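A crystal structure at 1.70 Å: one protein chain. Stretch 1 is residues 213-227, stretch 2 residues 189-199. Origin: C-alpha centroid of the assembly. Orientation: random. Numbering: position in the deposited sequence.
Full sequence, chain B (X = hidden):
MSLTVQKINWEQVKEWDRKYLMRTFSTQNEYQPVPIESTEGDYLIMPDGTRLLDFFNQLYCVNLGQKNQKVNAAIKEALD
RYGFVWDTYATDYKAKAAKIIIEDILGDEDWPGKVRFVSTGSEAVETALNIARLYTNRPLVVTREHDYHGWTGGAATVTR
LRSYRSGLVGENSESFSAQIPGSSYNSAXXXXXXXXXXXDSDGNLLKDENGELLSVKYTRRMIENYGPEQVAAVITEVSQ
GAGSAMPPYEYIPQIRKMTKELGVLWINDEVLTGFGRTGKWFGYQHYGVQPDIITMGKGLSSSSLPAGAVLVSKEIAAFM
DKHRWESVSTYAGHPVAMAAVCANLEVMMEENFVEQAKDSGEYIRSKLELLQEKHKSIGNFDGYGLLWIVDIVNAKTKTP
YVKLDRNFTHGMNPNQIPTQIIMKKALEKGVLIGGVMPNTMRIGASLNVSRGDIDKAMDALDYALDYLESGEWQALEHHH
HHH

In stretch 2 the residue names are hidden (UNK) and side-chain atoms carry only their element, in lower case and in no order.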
# COMPACT_ATOMS: atom_id res chain seq x y z
N LEU B 213 25.61 8.80 17.44
CA LEU B 213 25.87 9.03 16.02
C LEU B 213 24.63 9.68 15.42
O LEU B 213 23.50 9.31 15.76
CB LEU B 213 26.21 7.72 15.30
CG LEU B 213 27.59 7.11 15.55
CD1 LEU B 213 27.67 5.71 14.95
CD2 LEU B 213 28.70 7.97 14.96
N LEU B 214 24.84 10.66 14.54
CA LEU B 214 23.74 11.38 13.91
C LEU B 214 22.83 10.44 13.11
O LEU B 214 21.61 10.61 13.09
CB LEU B 214 24.25 12.52 13.03
CG LEU B 214 24.21 13.95 13.59
CD1 LEU B 214 24.87 14.08 14.95
CD2 LEU B 214 24.83 14.93 12.59
N SER B 215 23.44 9.47 12.44
CA SER B 215 22.68 8.44 11.74
C SER B 215 21.71 7.73 12.68
O SER B 215 20.54 7.53 12.34
CB SER B 215 23.61 7.43 11.06
OG SER B 215 24.36 6.75 12.04
N VAL B 216 22.22 7.31 13.85
CA VAL B 216 21.39 6.67 14.87
C VAL B 216 20.33 7.63 15.43
O VAL B 216 19.16 7.25 15.60
CB VAL B 216 22.26 6.09 16.01
CG1 VAL B 216 21.39 5.55 17.14
CG2 VAL B 216 23.20 5.00 15.47
N LYS B 217 20.73 8.87 15.72
CA LYS B 217 19.79 9.87 16.21
C LYS B 217 18.57 10.02 15.31
O LYS B 217 17.43 10.01 15.77
CB LYS B 217 20.47 11.25 16.39
CG LYS B 217 19.49 12.35 16.80
CD LYS B 217 19.97 13.74 16.42
CE LYS B 217 18.92 14.78 16.77
NZ LYS B 217 18.91 15.13 18.22
N TYR B 218 18.81 10.16 14.01
CA TYR B 218 17.72 10.38 13.11
C TYR B 218 16.89 9.10 12.91
O TYR B 218 15.67 9.18 12.74
CB TYR B 218 18.17 10.98 11.77
CG TYR B 218 17.00 11.32 10.90
CD1 TYR B 218 16.01 12.21 11.36
CD2 TYR B 218 16.84 10.75 9.65
CE1 TYR B 218 14.91 12.52 10.58
CE2 TYR B 218 15.74 11.06 8.86
CZ TYR B 218 14.78 11.95 9.33
OH TYR B 218 13.69 12.27 8.56
N THR B 219 17.55 7.94 12.96
CA THR B 219 16.81 6.67 12.94
C THR B 219 15.82 6.61 14.11
O THR B 219 14.65 6.26 13.95
CB THR B 219 17.77 5.45 13.00
OG1 THR B 219 18.73 5.54 11.94
CG2 THR B 219 17.01 4.12 12.86
N ARG B 220 16.29 6.98 15.29
CA ARG B 220 15.44 6.96 16.49
C ARG B 220 14.27 7.94 16.32
O ARG B 220 13.15 7.61 16.65
CB ARG B 220 16.26 7.32 17.72
CG ARG B 220 15.46 7.38 19.01
CD ARG B 220 16.29 7.89 20.18
NE ARG B 220 17.12 9.05 19.86
CZ ARG B 220 16.72 10.33 19.91
NH1 ARG B 220 15.48 10.65 20.25
NH2 ARG B 220 17.58 11.29 19.60
N ARG B 221 14.57 9.13 15.81
CA ARG B 221 13.54 10.16 15.56
C ARG B 221 12.45 9.66 14.62
O ARG B 221 11.27 9.93 14.84
CB ARG B 221 14.18 11.43 14.98
CG ARG B 221 14.93 12.29 15.98
CD ARG B 221 14.04 13.42 16.51
NE ARG B 221 13.76 14.45 15.51
CZ ARG B 221 14.19 15.71 15.55
NH1 ARG B 221 14.95 16.16 16.55
NH2 ARG B 221 13.85 16.55 14.57
N MET B 222 12.85 8.93 13.57
CA MET B 222 11.90 8.38 12.62
C MET B 222 11.01 7.36 13.31
O MET B 222 9.81 7.34 13.10
CB MET B 222 12.62 7.72 11.44
CG MET B 222 13.26 8.68 10.46
SD MET B 222 14.30 7.74 9.30
CE MET B 222 13.12 6.52 8.82
N ILE B 223 11.60 6.49 14.14
CA ILE B 223 10.81 5.52 14.87
C ILE B 223 9.84 6.18 15.85
O ILE B 223 8.71 5.73 16.01
CB ILE B 223 11.70 4.47 15.59
CG1 ILE B 223 12.48 3.70 14.51
CG2 ILE B 223 10.87 3.53 16.47
CD1 ILE B 223 13.64 2.88 15.07
N GLU B 224 10.31 7.20 16.55
CA GLU B 224 9.44 7.97 17.46
C GLU B 224 8.27 8.58 16.70
O GLU B 224 7.12 8.49 17.13
CB GLU B 224 10.24 9.08 18.14
CG GLU B 224 11.18 8.56 19.21
CD GLU B 224 12.04 9.67 19.76
OE1 GLU B 224 12.09 10.76 19.15
OE2 GLU B 224 12.65 9.44 20.81
N ASN B 225 8.57 9.18 15.55
CA ASN B 225 7.54 9.86 14.75
C ASN B 225 6.46 8.92 14.25
O ASN B 225 5.28 9.22 14.34
CB ASN B 225 8.20 10.59 13.58
CG ASN B 225 7.23 11.50 12.84
OD1 ASN B 225 6.51 11.06 11.95
ND2 ASN B 225 7.20 12.77 13.23
N TYR B 226 6.86 7.77 13.71
CA TYR B 226 5.91 6.78 13.23
C TYR B 226 5.25 5.99 14.35
O TYR B 226 4.23 5.32 14.13
CB TYR B 226 6.59 5.86 12.19
CG TYR B 226 6.60 6.49 10.81
CD1 TYR B 226 7.62 7.37 10.45
CD2 TYR B 226 5.59 6.22 9.89
CE1 TYR B 226 7.62 7.96 9.20
CE2 TYR B 226 5.57 6.83 8.66
CZ TYR B 226 6.60 7.67 8.30
OH TYR B 226 6.61 8.26 7.06
N GLY B 227 5.80 6.12 15.56
CA GLY B 227 5.28 5.40 16.72
C GLY B 227 6.07 4.11 16.95
O GLY B 227 5.93 3.17 16.18
N UNK B 189 7.73 -0.02 5.25
CA UNK B 189 9.17 0.12 5.43
C UNK B 189 9.54 1.58 5.50
O UNK B 189 9.06 2.42 4.70
c UNK B 189 9.71 -2.08 4.27
c UNK B 189 11.48 -0.27 4.37
c UNK B 189 9.98 -0.58 4.28
N UNK B 190 10.41 1.89 6.46
CA UNK B 190 11.02 3.20 6.54
C UNK B 190 12.49 3.10 6.21
O UNK B 190 13.18 2.20 6.70
c UNK B 190 9.47 3.82 8.56
c UNK B 190 10.86 3.74 7.96
c UNK B 190 9.60 4.37 9.97
c UNK B 190 8.56 4.68 7.69
N UNK B 191 12.99 4.04 5.41
CA UNK B 191 14.42 4.08 5.08
C UNK B 191 15.17 5.07 5.97
O UNK B 191 15.00 6.29 5.84
s UNK B 191 16.47 4.93 1.54
c UNK B 191 16.36 6.72 1.58
c UNK B 191 16.14 4.52 3.26
c UNK B 191 14.66 4.42 3.59
N UNK B 192 16.01 4.54 6.85
CA UNK B 192 16.86 5.34 7.75
C UNK B 192 18.19 5.64 7.09
O UNK B 192 18.52 5.05 6.05
c UNK B 192 17.08 4.61 9.07
N UNK B 193 18.96 6.57 7.68
CA UNK B 193 20.24 6.90 7.03
C UNK B 193 21.24 5.75 7.04
O UNK B 193 21.23 4.91 7.93
c UNK B 193 19.86 8.30 8.99
c UNK B 193 18.61 7.50 8.77
c UNK B 193 20.78 8.09 7.83
N UNK B 194 22.09 5.70 6.03
CA UNK B 194 23.19 4.75 6.06
C UNK B 194 24.14 5.13 7.22
O UNK B 194 24.20 6.31 7.62
o UNK B 194 24.57 5.99 4.51
c UNK B 194 23.92 4.76 4.72
N UNK B 195 24.88 4.16 7.76
CA UNK B 195 25.85 4.47 8.81
C UNK B 195 26.91 5.50 8.42
O UNK B 195 27.49 6.13 9.30
c UNK B 195 24.84 2.71 7.47
c UNK B 195 26.53 3.12 9.07
c UNK B 195 25.52 2.11 8.67
N UNK B 196 27.17 5.64 7.12
CA UNK B 196 28.24 6.51 6.63
C UNK B 196 27.75 7.87 6.11
O UNK B 196 28.52 8.60 5.48
c UNK B 196 29.02 5.81 5.51
n UNK B 196 30.72 4.12 5.13
o UNK B 196 30.31 4.75 7.25
c UNK B 196 30.07 4.84 6.04
N UNK B 197 26.49 8.19 6.37
CA UNK B 197 25.83 9.31 5.69
C UNK B 197 26.32 10.69 6.12
O UNK B 197 26.41 11.60 5.28
c UNK B 197 24.31 9.20 5.87
c UNK B 197 23.51 9.95 4.82
s UNK B 197 21.85 9.28 4.59
c UNK B 197 21.25 10.35 3.28
N UNK B 198 26.61 10.86 7.41
CA UNK B 198 27.06 12.15 7.93
C UNK B 198 28.54 12.16 8.31
O UNK B 198 28.90 11.80 9.43
c UNK B 198 23.96 11.46 9.44
c UNK B 198 22.60 11.37 9.19
c UNK B 198 21.99 12.29 8.35
c UNK B 198 22.75 13.30 7.75
c UNK B 198 24.11 13.38 8.01
c UNK B 198 24.73 12.47 8.87
c UNK B 198 26.21 12.55 9.13
N UNK B 199 29.38 12.59 7.37
CA UNK B 199 30.83 12.60 7.54
C UNK B 199 31.38 14.02 7.55
O UNK B 199 30.75 14.94 7.02
c UNK B 199 31.16 10.35 6.34
o UNK B 199 33.27 9.85 5.30
n UNK B 199 31.52 8.55 4.76
c UNK B 199 31.52 11.83 6.42
c UNK B 199 32.07 9.56 5.42
O HOH W 1 20.65 4.00 10.60
O HOH W 2 26.89 6.65 11.83

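Position 189 opens the strand with three side-chain carbons, one carrying the other two, and none comes near the helix. A fork at CB means Val189, a shape at ease in an extended backbone.

Position 190 has four carbons forked at the second, and its CA-to-CB bond points toward the helix. Its CB lies 3.7 Å from Met222 CE, and one terminal carbon sits squarely over a face of the Tyr226 ring. This is Leu190: the fork one carbon out carries the methyl CD2 to 3.6 Å from Tyr226 CZ, a CH-pi contact.

At 191 an unbranched chain of two carbons, a sulfur and a carbon marks Met191. As strand alternation requires, its side chain starts away from the helix, where a long flexible chain is not confined by it, while its carbonyl O meets Met222 CE at 3.5 Å.

Position 192 has a single carbon, hence Ala192. It turns back toward the helix, where CB lies 3.4 Å from Thr219 OG1 and 4.2 Å from Met222 SD; so small a side chain suits this close approach.

At 193 three carbons close a ring onto the backbone N, giving Pro193. Its CG packs 3.5 Å from Ser215 O, and its CD lies 3.8 Å from Tyr218 CD2, at the edge of that ring. Proline has no amide hydrogen to leave unpaired against this surface.

One carbon and one oxygen at 194 make Ser194, pointing away; its backbone O lies 3.7 Å from Ser215 CB and also accepts the turn hydrogen bond from N of 197.

At 195 three carbons again close onto the backbone N: Pro195, whose fixed phi suits the second place of this type I turn.

Position 196 has two carbons, the second bearing an oxygen and a nitrogen: Asn196, a polar side chain suited to a partly exposed turn.

At 197 two carbons, a sulfur and a carbon make Met197, whose flexible chain leads its end away although CA-to-CB points toward the helix.

At 198 one carbon precedes a six-carbon ring without oxygen: Phe198. Its CD2 lies 3.8 Å from Leu214 CB, and Ser215 N approaches the ring edge; the ring offers the helix start a broad apolar surface.

At 199 three carbons, the third bearing oxygen and nitrogen, give Gln199, whose polar amide suits an exposed place, NE2 donating to Asn196 O at 3.1 Å.

The strand runs roughly antiparallel to the helix, and no direct hydrogen bond joins them. Apolar packing does the work, with Met222 central, while two waters bridge polar groups: one donates to Pro193 O and Thr219 OG1, the other links Pro195 O and Ser215 OG.

Stretch 2 (189-199) VLMAPSPNMFQ
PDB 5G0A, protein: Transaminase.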